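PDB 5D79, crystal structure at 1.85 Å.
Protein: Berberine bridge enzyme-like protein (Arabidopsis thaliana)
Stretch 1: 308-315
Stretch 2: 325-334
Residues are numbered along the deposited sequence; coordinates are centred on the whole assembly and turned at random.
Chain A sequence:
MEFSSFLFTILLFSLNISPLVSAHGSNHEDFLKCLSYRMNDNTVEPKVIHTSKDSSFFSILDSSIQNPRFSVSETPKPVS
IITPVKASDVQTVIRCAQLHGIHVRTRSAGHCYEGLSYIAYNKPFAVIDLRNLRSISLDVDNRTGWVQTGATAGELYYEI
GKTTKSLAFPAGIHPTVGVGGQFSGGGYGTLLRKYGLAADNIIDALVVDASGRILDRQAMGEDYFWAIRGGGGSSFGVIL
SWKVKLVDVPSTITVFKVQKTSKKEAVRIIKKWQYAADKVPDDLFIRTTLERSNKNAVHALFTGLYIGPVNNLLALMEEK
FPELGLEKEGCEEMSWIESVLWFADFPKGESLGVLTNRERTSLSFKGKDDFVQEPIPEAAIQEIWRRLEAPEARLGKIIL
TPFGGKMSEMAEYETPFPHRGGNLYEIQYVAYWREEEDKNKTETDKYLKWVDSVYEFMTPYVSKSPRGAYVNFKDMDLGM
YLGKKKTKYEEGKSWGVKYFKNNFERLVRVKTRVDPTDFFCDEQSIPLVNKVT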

# COMPACT_ATOMS: atom_id res chain seq x y z
N GLY A 308 5.71 22.55 9.65
CA GLY A 308 6.04 23.83 10.26
C GLY A 308 7.18 24.50 9.51
O GLY A 308 7.66 23.96 8.51
N PRO A 309 7.64 25.67 10.01
CA PRO A 309 8.65 26.55 9.40
C PRO A 309 10.07 26.00 9.45
O PRO A 309 10.38 25.18 10.31
CB PRO A 309 8.56 27.83 10.25
CG PRO A 309 7.31 27.72 11.03
CD PRO A 309 7.06 26.26 11.22
N VAL A 310 10.94 26.49 8.57
CA VAL A 310 12.29 25.96 8.50
C VAL A 310 13.11 26.25 9.76
O VAL A 310 13.90 25.42 10.19
CB VAL A 310 13.04 26.48 7.26
CG1 VAL A 310 13.02 28.00 7.21
CG2 VAL A 310 14.46 25.93 7.23
N ASN A 311 12.93 27.40 10.39
CA ASN A 311 13.75 27.70 11.57
C ASN A 311 13.38 26.79 12.75
O ASN A 311 14.24 26.43 13.55
CB ASN A 311 13.64 29.18 11.95
CG ASN A 311 14.45 30.09 11.02
OD1 ASN A 311 15.06 29.64 10.05
ND2 ASN A 311 14.44 31.39 11.32
N ASN A 312 12.11 26.40 12.82
CA ASN A 312 11.63 25.50 13.86
C ASN A 312 12.11 24.08 13.63
O ASN A 312 12.40 23.37 14.59
CB ASN A 312 10.10 25.52 13.92
CG ASN A 312 9.56 26.84 14.40
OD1 ASN A 312 10.30 27.68 14.91
ND2 ASN A 312 8.26 27.05 14.24
N LEU A 313 12.18 23.67 12.37
CA LEU A 313 12.75 22.37 12.04
C LEU A 313 14.21 22.31 12.50
O LEU A 313 14.63 21.33 13.11
CB LEU A 313 12.67 22.11 10.53
CG LEU A 313 13.58 20.97 10.03
CD1 LEU A 313 13.11 19.64 10.59
CD2 LEU A 313 13.68 20.93 8.51
N LEU A 314 14.95 23.38 12.21
CA LEU A 314 16.39 23.42 12.45
C LEU A 314 16.74 23.39 13.93
O LEU A 314 17.68 22.72 14.35
CB LEU A 314 17.00 24.67 11.79
CG LEU A 314 16.97 24.68 10.26
CD1 LEU A 314 17.49 25.99 9.69
CD2 LEU A 314 17.75 23.49 9.72
N ALA A 315 15.97 24.14 14.72
CA ALA A 315 16.17 24.20 16.16
C ALA A 315 15.79 22.87 16.79
O ALA A 315 16.41 22.43 17.76
CB ALA A 315 15.34 25.32 16.76
N GLY A 325 23.48 16.62 11.10
CA GLY A 325 24.20 17.76 10.58
C GLY A 325 23.38 18.58 9.60
O GLY A 325 23.94 19.21 8.70
N LEU A 326 22.06 18.56 9.79
CA LEU A 326 21.14 19.33 8.94
C LEU A 326 21.37 20.83 9.06
O LEU A 326 21.44 21.37 10.17
CB LEU A 326 19.69 19.02 9.28
CG LEU A 326 18.69 19.74 8.38
CD1 LEU A 326 18.85 19.22 6.98
CD2 LEU A 326 17.27 19.53 8.86
N GLU A 327 21.47 21.49 7.91
CA GLU A 327 21.57 22.95 7.87
C GLU A 327 20.55 23.50 6.89
O GLU A 327 19.93 22.73 6.17
CB GLU A 327 22.99 23.38 7.48
CG GLU A 327 24.00 23.12 8.59
CD GLU A 327 25.40 23.58 8.24
OE1 GLU A 327 26.33 22.76 8.37
OE2 GLU A 327 25.57 24.75 7.83
N LYS A 328 20.37 24.82 6.88
CA LYS A 328 19.33 25.45 6.06
C LYS A 328 19.37 25.05 4.59
O LYS A 328 18.35 24.97 3.91
CB LYS A 328 19.41 26.96 6.18
CG LYS A 328 18.07 27.61 6.39
CD LYS A 328 17.35 27.89 5.09
CE LYS A 328 16.10 28.74 5.33
NZ LYS A 328 15.68 29.49 4.11
N GLU A 329 20.58 24.80 4.11
CA GLU A 329 20.81 24.53 2.71
C GLU A 329 20.22 23.19 2.33
O GLU A 329 19.91 22.95 1.17
CB GLU A 329 22.31 24.56 2.42
CG GLU A 329 22.88 25.97 2.43
CD GLU A 329 23.03 26.58 3.82
OE1 GLU A 329 23.38 25.87 4.78
OE2 GLU A 329 22.83 27.81 3.95
N GLY A 330 20.05 22.33 3.33
CA GLY A 330 19.48 21.02 3.12
C GLY A 330 17.97 21.07 3.15
O GLY A 330 17.31 20.07 2.89
N CYS A 331 17.43 22.25 3.46
CA CYS A 331 16.00 22.42 3.66
C CYS A 331 15.29 23.21 2.57
O CYS A 331 15.88 24.07 1.93
CB CYS A 331 15.75 23.12 4.98
SG CYS A 331 16.44 22.28 6.38
N GLU A 332 14.01 22.94 2.39
CA GLU A 332 13.21 23.69 1.44
C GLU A 332 11.78 23.87 1.94
O GLU A 332 11.07 22.89 2.16
CB GLU A 332 13.20 22.99 0.07
CG GLU A 332 12.53 23.84 -0.99
CD GLU A 332 12.79 23.35 -2.39
OE1 GLU A 332 13.46 22.32 -2.57
OE2 GLU A 332 12.30 24.01 -3.33
N GLU A 333 11.37 25.13 2.10
CA GLU A 333 9.99 25.44 2.45
C GLU A 333 9.12 25.40 1.20
O GLU A 333 9.48 25.96 0.18
CB GLU A 333 9.90 26.82 3.14
CG GLU A 333 10.30 26.80 4.63
CD GLU A 333 9.97 28.10 5.36
OE1 GLU A 333 9.85 29.15 4.69
OE2 GLU A 333 9.84 28.08 6.61
N MET A 334 7.99 24.73 1.30
CA MET A 334 7.05 24.63 0.18
C MET A 334 5.67 24.27 0.74
O MET A 334 5.52 24.14 1.95
CB MET A 334 7.50 23.57 -0.84
CG MET A 334 7.60 22.16 -0.27
SD MET A 334 8.25 20.96 -1.44
CE MET A 334 9.86 21.63 -1.75

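The single hydrogen bond between the two stretches joins a side chain of the strand to the backbone at the start of the helix: Val310 N donates to Glu333 OE2 at 2.8 Å, with an N-H...acceptor angle of 159°. Pro309 occupies the N-cap position, and its side chain offers no acceptor for the amide of Val310, which has no hydrogen bond to a carbonyl within its own stretch. The carboxylate of Glu333 supplies one from 23 residues further along the chain, placing negative charge near the positive end of the helix dipole. The same oxygen packs closely against its surroundings, with Glu333 OE2 3.4 Å from Pro309 CA and 3.2 Å from Val310 CG1.

Beyond this polar end the contact is apolar. Helix 310-315 and strand 331-334 run at 144° to each other, nearer antiparallel than parallel, and the register runs the same way, Val310 CA lying 6.5 Å from Glu333 CA and Leu314 CA 6.9 Å from Glu327 CA. Val310, whose CA-to-CB bond points toward the other stretch, places CG2 3.8 Å from Cys331 CB, and both its methyls sit near Lys328 CE (CG1 3.7 Å, CG2 3.8 Å), an aliphatic carbon of the lysine chain.

One turn further on, Leu313 and Leu314 converge on Cys331 and Leu326. Leu313 CD2 lies 3.7 Å from Cys331 SG and 3.9 Å from Leu326 CD2; Leu314 CD2 approaches the same sulfur, Cys331 SG, at 3.8 Å. Although the CA-to-CB bond of Leu314 points sideways, its side chain reaches back to the contact, and its CD1 rests 3.7 Å from Lys328 CG. Lys328 thus lends methylene groups to the packing. The short 3-10 segment at 328-330, with Gly330 N hydrogen-bonded to Glu327 O (2.9 Å) and Cys331 N to Lys328 O (2.9 Å), leads directly into the strand.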